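Side-chain contacts in cycloalternan-forming enzyme (Listeria monocytogenes serovar 1/2a, PDB 5F7U), which belongs to glycoside hydrolase family 31 and binds glycans at several places on a multidomain chain built round a TIM barrel: residues P361-G366 and N452-Q457; Y524-V529 and F571-S576. The protein carries 1 engineered substitution. All blocks are in the same frame, centred on the assembly; numbering follows the deposited sequence.

Contact 1. Residues P361-G366 and N452-Q457; sequences PKWAFG and NIVLWQ. With GLC (alpha-D-glucopyranose), chain F; GLC (alpha-D-glucopyranose), chain B.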
loop_
_atom_site.group_PDB
_atom_site.type_symbol
_atom_site.label_atom_id
_atom_site.label_comp_id
_atom_site.label_asym_id
_atom_site.label_seq_id
_atom_site.Cartn_x
_atom_site.Cartn_y
_atom_site.Cartn_z
ATOM N N PRO A 361 14.803 9.008 2.688
ATOM C CA PRO A 361 15.175 9.773 3.885
ATOM C C PRO A 361 14.020 9.996 4.832
ATOM O O PRO A 361 12.854 9.957 4.420
ATOM C CB PRO A 361 15.692 11.112 3.353
ATOM C CG PRO A 361 15.476 11.113 1.907
ATOM C CD PRO A 361 15.025 9.769 1.440
ATOM N N LYS A 362 14.354 10.221 6.105
ATOM C CA LYS A 362 13.337 10.430 7.126
ATOM C C LYS A 362 12.353 11.546 6.815
ATOM O O LYS A 362 11.179 11.458 7.175
ATOM C CB LYS A 362 13.998 10.679 8.478
ATOM C CG LYS A 362 13.005 10.601 9.633
ATOM C CD LYS A 362 13.750 10.193 10.893
ATOM C CE LYS A 362 14.010 11.326 11.815
ATOM N NZ LYS A 362 14.795 10.653 12.928
ATOM N N TRP A 363 12.809 12.592 6.130
ATOM C CA TRP A 363 11.897 13.690 5.792
ATOM C C TRP A 363 10.682 13.283 4.975
ATOM O O TRP A 363 9.634 13.907 5.081
ATOM C CB TRP A 363 12.623 14.866 5.125
ATOM C CG TRP A 363 13.017 14.710 3.667
ATOM C CD1 TRP A 363 14.260 14.367 3.185
ATOM C CD2 TRP A 363 12.186 14.937 2.513
ATOM N NE1 TRP A 363 14.242 14.353 1.812
ATOM C CE2 TRP A 363 12.993 14.713 1.368
ATOM C CE3 TRP A 363 10.845 15.324 2.336
ATOM C CZ2 TRP A 363 12.498 14.852 0.057
ATOM C CZ3 TRP A 363 10.345 15.460 1.026
ATOM C CH2 TRP A 363 11.181 15.222 -0.099
ATOM N N ALA A 364 10.817 12.214 4.195
ATOM C CA ALA A 364 9.687 11.710 3.430
ATOM C C ALA A 364 8.527 11.235 4.323
ATOM O O ALA A 364 7.391 11.153 3.852
ATOM C CB ALA A 364 10.149 10.606 2.482
ATOM N N PHE A 365 8.820 10.963 5.597
ATOM C CA PHE A 365 7.834 10.418 6.554
ATOM C C PHE A 365 7.178 11.436 7.482
ATOM O O PHE A 365 6.395 11.063 8.365
ATOM C CB PHE A 365 8.466 9.231 7.289
ATOM C CG PHE A 365 8.827 8.139 6.339
ATOM C CD1 PHE A 365 7.847 7.249 5.891
ATOM C CD2 PHE A 365 10.112 8.074 5.791
ATOM C CE1 PHE A 365 8.143 6.283 4.929
ATOM C CE2 PHE A 365 10.421 7.117 4.833
ATOM C CZ PHE A 365 9.438 6.211 4.405
ATOM N N GLY A 366 7.492 12.718 7.282
ATOM C CA GLY A 366 6.756 13.792 7.946
ATOM C C GLY A 366 5.611 14.284 7.066
ATOM O O GLY A 366 5.326 13.700 5.997
ATOM N N ASN A 452 11.330 20.228 2.389
ATOM C CA ASN A 452 12.019 19.745 1.217
ATOM C C ASN A 452 11.002 19.800 0.106
ATOM O O ASN A 452 9.842 19.449 0.303
ATOM C CB ASN A 452 12.452 18.301 1.440
ATOM C CG ASN A 452 13.387 18.146 2.616
ATOM O OD1 ASN A 452 14.574 18.153 2.418
ATOM N ND2 ASN A 452 12.854 18.050 3.847
ATOM N N ILE A 453 11.428 20.244 -1.066
ATOM C CA ILE A 453 10.455 20.605 -2.099
ATOM C C ILE A 453 10.568 19.689 -3.310
ATOM O O ILE A 453 11.670 19.390 -3.761
ATOM C CB ILE A 453 10.611 22.097 -2.516
ATOM C CG1 ILE A 453 9.456 22.548 -3.435
ATOM C CG2 ILE A 453 11.987 22.390 -3.141
ATOM C CD1 ILE A 453 9.309 24.068 -3.504
ATOM N N VAL A 454 9.433 19.253 -3.838
ATOM C CA VAL A 454 9.423 18.499 -5.100
ATOM C C VAL A 454 8.610 19.251 -6.164
ATOM O O VAL A 454 7.685 20.004 -5.824
ATOM C CB VAL A 454 8.929 17.019 -4.936
ATOM C CG1 VAL A 454 9.760 16.292 -3.879
ATOM C CG2 VAL A 454 7.457 16.949 -4.596
ATOM N N LEU A 455 8.988 19.086 -7.432
ATOM C CA LEU A 455 8.283 19.749 -8.541
ATOM C C LEU A 455 7.542 18.742 -9.419
ATOM O O LEU A 455 8.052 17.678 -9.735
ATOM C CB LEU A 455 9.288 20.539 -9.410
ATOM C CG LEU A 455 10.086 21.642 -8.710
ATOM C CD1 LEU A 455 10.918 22.378 -9.764
ATOM C CD2 LEU A 455 9.165 22.623 -7.985
ATOM N N TRP A 456 6.353 19.130 -9.854
ATOM C CA TRP A 456 5.470 18.282 -10.671
ATOM C C TRP A 456 6.049 18.109 -12.077
ATOM O O TRP A 456 6.571 19.081 -12.672
ATOM C CB TRP A 456 4.124 18.981 -10.738
ATOM C CG TRP A 456 2.933 18.271 -11.351
ATOM C CD1 TRP A 456 2.001 17.501 -10.687
ATOM C CD2 TRP A 456 2.496 18.342 -12.721
ATOM N NE1 TRP A 456 1.020 17.089 -11.572
ATOM C CE2 TRP A 456 1.294 17.594 -12.820
ATOM C CE3 TRP A 456 2.996 18.971 -13.873
ATOM C CZ2 TRP A 456 0.594 17.450 -14.030
ATOM C CZ3 TRP A 456 2.293 18.811 -15.095
ATOM C CH2 TRP A 456 1.108 18.058 -15.151
ATOM N N GLN A 457 5.941 16.884 -12.590
ATOM C CA GLN A 457 6.424 16.524 -13.931
ATOM C C GLN A 457 5.458 15.556 -14.626
ATOM O O GLN A 457 4.642 14.899 -13.965
ATOM C CB GLN A 457 7.793 15.823 -13.833
ATOM C CG GLN A 457 8.921 16.701 -13.332
ATOM C CD GLN A 457 9.426 17.641 -14.409
ATOM O OE1 GLN A 457 10.257 17.258 -15.223
ATOM N NE2 GLN A 457 8.911 18.858 -14.435
HETATM C C1 GLC F . -3.193 15.058 -11.839
HETATM C C2 GLC F . -2.820 14.613 -10.408
HETATM C C3 GLC F . -3.199 15.653 -9.335
HETATM C C4 GLC F . -2.633 17.034 -9.706
HETATM C C5 GLC F . -2.878 17.365 -11.185
HETATM C C6 GLC F . -2.198 18.646 -11.641
HETATM O O2 GLC F . -3.311 13.294 -10.151
HETATM O O3 GLC F . -2.694 15.280 -8.040
HETATM O O4 GLC F . -3.235 18.050 -8.882
HETATM O O5 GLC F . -2.509 16.303 -12.088
HETATM O O6 GLC F . -2.683 18.900 -12.974
HETATM C C1 GLC B . -3.035 20.296 -13.138
HETATM C C2 GLC B . -3.644 20.520 -14.529
HETATM C C3 GLC B . -2.564 20.517 -15.619
HETATM C C4 GLC B . -1.429 21.482 -15.277
HETATM C C5 GLC B . -0.873 21.099 -13.897
HETATM C C6 GLC B . 0.324 21.924 -13.441
HETATM O O2 GLC B . -4.578 19.480 -14.826
HETATM O O3 GLC B . -3.138 20.865 -16.884
HETATM O O4 GLC B . -0.416 21.391 -16.286
HETATM O O5 GLC B . -1.927 21.189 -12.916
HETATM O O6 GLC B . -0.113 23.256 -13.156
#
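With chi1 at 76°, Trp363 holds its CG between its own backbone N and carbonyl carbon, which stands the indole up from the 3-10 turn 362-365 against the start of strand 452-457; Asn452 answers with CG beside its backbone N, laying its side chain across the indole. The two flat groups stack, amide and ring planes only 16° apart. Each part of the asparagine has its own place on that face. CB sits 3.3 Å from the centroid of the Trp363 six-membered ring and 5° off the ring normal, a close CH-pi contact, while Asn452 ND2 lies 3.3 Å from Trp363 CG, over the pyrrole side. Neither polar group spends its N-H on the other: Asn452 ND2 donates to the carbonyl of Thr395, and Trp363 NE1 to that of Glu580. These bonds would tend to fix how amide and indole are turned. Further along the strand, Val454 CG1 meets the indole at its edge, 4.2 Å from Trp363 CH2. At the far end Trp456 faces glycan instead: C5 of the chain B glucose lies over one face of its ring, toward the rim, and Trp456 NE1 is 3.6 Å from C6 of the chain F glucose. Gln457 NE2 turns back to the Trp456 carbonyl O at 2.9 Å, a carbonyl that also accepts from Trp402. In this protein one strand thus runs from a packed tryptophan to a sugar-binding one. A ligand pocket at the C-terminal ends of the parallel strands is characteristic of a TIM barrel.

Contact 2. Residues Y524-V529 and F571-S576; sequences YLLTEV and FDFAKS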
loop_
_atom_site.group_PDB
_atom_site.type_symbol
_atom_site.label_atom_id
_atom_site.label_comp_id
_atom_site.label_asym_id
_atom_site.label_seq_id
_atom_site.Cartn_x
_atom_site.Cartn_y
_atom_site.Cartn_z
ATOM N N TYR A 524 19.568 21.598 -13.966
ATOM C CA TYR A 524 19.744 22.850 -13.227
ATOM C C TYR A 524 18.789 22.998 -12.024
ATOM O O TYR A 524 19.127 23.679 -11.053
ATOM C CB TYR A 524 19.659 24.068 -14.174
ATOM C CG TYR A 524 18.252 24.547 -14.436
ATOM C CD1 TYR A 524 17.429 23.887 -15.363
ATOM C CD2 TYR A 524 17.736 25.674 -13.765
ATOM C CE1 TYR A 524 16.126 24.324 -15.599
ATOM C CE2 TYR A 524 16.428 26.121 -14.003
ATOM C CZ TYR A 524 15.634 25.441 -14.915
ATOM O OH TYR A 524 14.342 25.869 -15.156
ATOM N N LEU A 525 17.621 22.340 -12.085
ATOM C CA LEU A 525 16.640 22.374 -10.994
ATOM C C LEU A 525 17.206 21.725 -9.745
ATOM O O LEU A 525 16.937 22.162 -8.628
ATOM C CB LEU A 525 15.312 21.696 -11.397
ATOM C CG LEU A 525 14.588 22.322 -12.614
ATOM C CD1 LEU A 525 13.507 21.378 -13.132
ATOM C CD2 LEU A 525 13.980 23.685 -12.277
ATOM N N LEU A 526 18.021 20.703 -9.962
ATOM C CA LEU A 526 18.651 19.958 -8.877
ATOM C C LEU A 526 19.979 20.599 -8.451
ATOM O O LEU A 526 20.197 20.842 -7.265
ATOM C CB LEU A 526 18.835 18.501 -9.302
ATOM C CG LEU A 526 17.524 17.693 -9.373
ATOM C CD1 LEU A 526 17.641 16.580 -10.393
ATOM C CD2 LEU A 526 17.147 17.114 -8.026
ATOM N N THR A 527 20.841 20.904 -9.415
ATOM C CA THR A 527 22.196 21.347 -9.088
ATOM C C THR A 527 22.226 22.797 -8.574
ATOM O O THR A 527 22.999 23.109 -7.660
ATOM C CB THR A 527 23.155 21.173 -10.279
ATOM O OG1 THR A 527 22.657 21.901 -11.395
ATOM C CG2 THR A 527 23.263 19.704 -10.671
ATOM N N GLU A 528 21.385 23.664 -9.151
ATOM C CA GLU A 528 21.427 25.106 -8.863
ATOM C C GLU A 528 20.204 25.620 -8.096
ATOM O O GLU A 528 20.346 26.399 -7.150
ATOM C CB GLU A 528 21.605 25.897 -10.165
ATOM C CG GLU A 528 22.825 25.454 -10.965
ATOM C CD GLU A 528 23.009 26.226 -12.240
ATOM O OE1 GLU A 528 23.852 27.147 -12.224
ATOM O OE2 GLU A 528 22.338 25.914 -13.257
ATOM N N VAL A 529 19.006 25.215 -8.511
ATOM C CA VAL A 529 17.786 25.632 -7.804
ATOM C C VAL A 529 17.672 24.876 -6.475
ATOM O O VAL A 529 17.120 25.401 -5.500
ATOM C CB VAL A 529 16.507 25.471 -8.673
ATOM C CG1 VAL A 529 15.287 26.011 -7.949
ATOM C CG2 VAL A 529 16.664 26.193 -10.005
ATOM N N PHE A 571 13.570 9.016 -10.597
ATOM C CA PHE A 571 13.986 8.758 -9.215
ATOM C C PHE A 571 15.510 8.590 -9.147
ATOM O O PHE A 571 16.171 9.219 -8.313
ATOM C CB PHE A 571 13.294 7.496 -8.659
ATOM C CG PHE A 571 13.685 7.149 -7.235
ATOM C CD1 PHE A 571 13.230 7.916 -6.153
ATOM C CD2 PHE A 571 14.492 6.039 -6.972
ATOM C CE1 PHE A 571 13.593 7.591 -4.840
ATOM C CE2 PHE A 571 14.867 5.718 -5.670
ATOM C CZ PHE A 571 14.409 6.484 -4.597
ATOM N N ASP A 572 16.043 7.746 -10.036
ATOM C CA ASP A 572 17.493 7.487 -10.098
ATOM C C ASP A 572 18.260 8.744 -10.473
ATOM O O ASP A 572 19.308 9.043 -9.891
ATOM C CB ASP A 572 17.822 6.399 -11.124
ATOM C CG ASP A 572 17.286 5.030 -10.730
ATOM O OD1 ASP A 572 16.814 4.863 -9.584
ATOM O OD2 ASP A 572 17.329 4.123 -11.598
ATOM N N PHE A 573 17.731 9.478 -11.445
ATOM C CA PHE A 573 18.372 10.728 -11.876
ATOM C C PHE A 573 18.471 11.747 -10.736
ATOM O O PHE A 573 19.551 12.301 -10.491
ATOM C CB PHE A 573 17.647 11.318 -13.084
ATOM C CG PHE A 573 18.020 12.749 -13.376
ATOM C CD1 PHE A 573 19.308 13.072 -13.802
ATOM C CD2 PHE A 573 17.072 13.768 -13.230
ATOM C CE1 PHE A 573 19.663 14.410 -14.080
ATOM C CE2 PHE A 573 17.415 15.095 -13.511
ATOM C CZ PHE A 573 18.708 15.414 -13.921
ATOM N N ALA A 574 17.360 11.997 -10.047
ATOM C CA ALA A 574 17.346 12.976 -8.959
ATOM C C ALA A 574 18.320 12.578 -7.845
ATOM O O ALA A 574 19.088 13.410 -7.376
ATOM C CB ALA A 574 15.935 13.165 -8.425
ATOM N N LYS A 575 18.305 11.298 -7.474
ATOM C CA LYS A 575 19.190 10.751 -6.441
ATOM C C LYS A 575 20.661 10.833 -6.795
ATOM O O LYS A 575 21.516 11.016 -5.908
ATOM C CB LYS A 575 18.803 9.301 -6.134
ATOM C CG LYS A 575 17.913 9.166 -4.928
ATOM C CD LYS A 575 17.832 7.714 -4.435
ATOM C CE LYS A 575 18.975 7.374 -3.499
ATOM N NZ LYS A 575 18.795 6.058 -2.798
ATOM N N SER A 576 20.963 10.731 -8.094
ATOM C CA SER A 576 22.343 10.822 -8.578
ATOM C C SER A 576 22.971 12.182 -8.265
ATOM O O SER A 576 24.183 12.275 -8.044
ATOM C CB SER A 576 22.437 10.468 -10.075
ATOM O OG SER A 576 22.124 11.555 -10.949
#
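Leu526 spans the gap between helix 523-527 and helix 555-577, and its side chain can be followed outward from the backbone. CB points at the partner helix but stops short of it. CG, set beside the backbone N by a chi1 of -72°, divides the chain into two methyls with separate targets. CD1 takes the closer one, lying 3.5 Å from Phe573 CE2. The same methyl rests 3.9 Å from Ala574 CA, against the helix backbone itself. CD2, the other branch, reaches the Ala574 methyl more loosely, at 4.2 Å from CB. Phe573 contributes through the far part of its ring: with CG anti to the backbone N (chi1 166°), the ring extends from its helix to Leu526, which meets it obliquely. With only a methyl at Ala574, the leucine can lie close to the helix backbone, and the two segments come nearest here, 7.1 Å between the CA atoms of Leu526 and Ala574. The contact between the segments is wholly apolar. Ser576 OG donates to the Phe573 carbonyl O, 2.7 Å away, within its own helix. Phe534, on barrel strand 534-536, touches both Leu526 and Ala574 and so ties the pair to the wall beneath, while Ile577 adds to the cover of Leu526. Helices packed on each other and on a shared strand in this way form the outer layer of a TIM barrel.

Overall arrangement
Both contacts are buried and belong to the same TIM barrel, their centres 13 Å apart, but they sample different layers. Contact 1 sets the turn leading into strand 367-369 against a strand of the barrel wall, and its strand continues into a glycan pocket; contact 2 joins two helices outside the wall, farther from the centre of the chain and with exposed residues close by. The chemistry follows the position: an amide stacked on an indole, with the N-H groups of both bonded elsewhere, in the first, and aliphatic and phenyl carbons alone in the second. The layers meet where Leu455 CD1 lies 4.2 Å from Leu525 CD2.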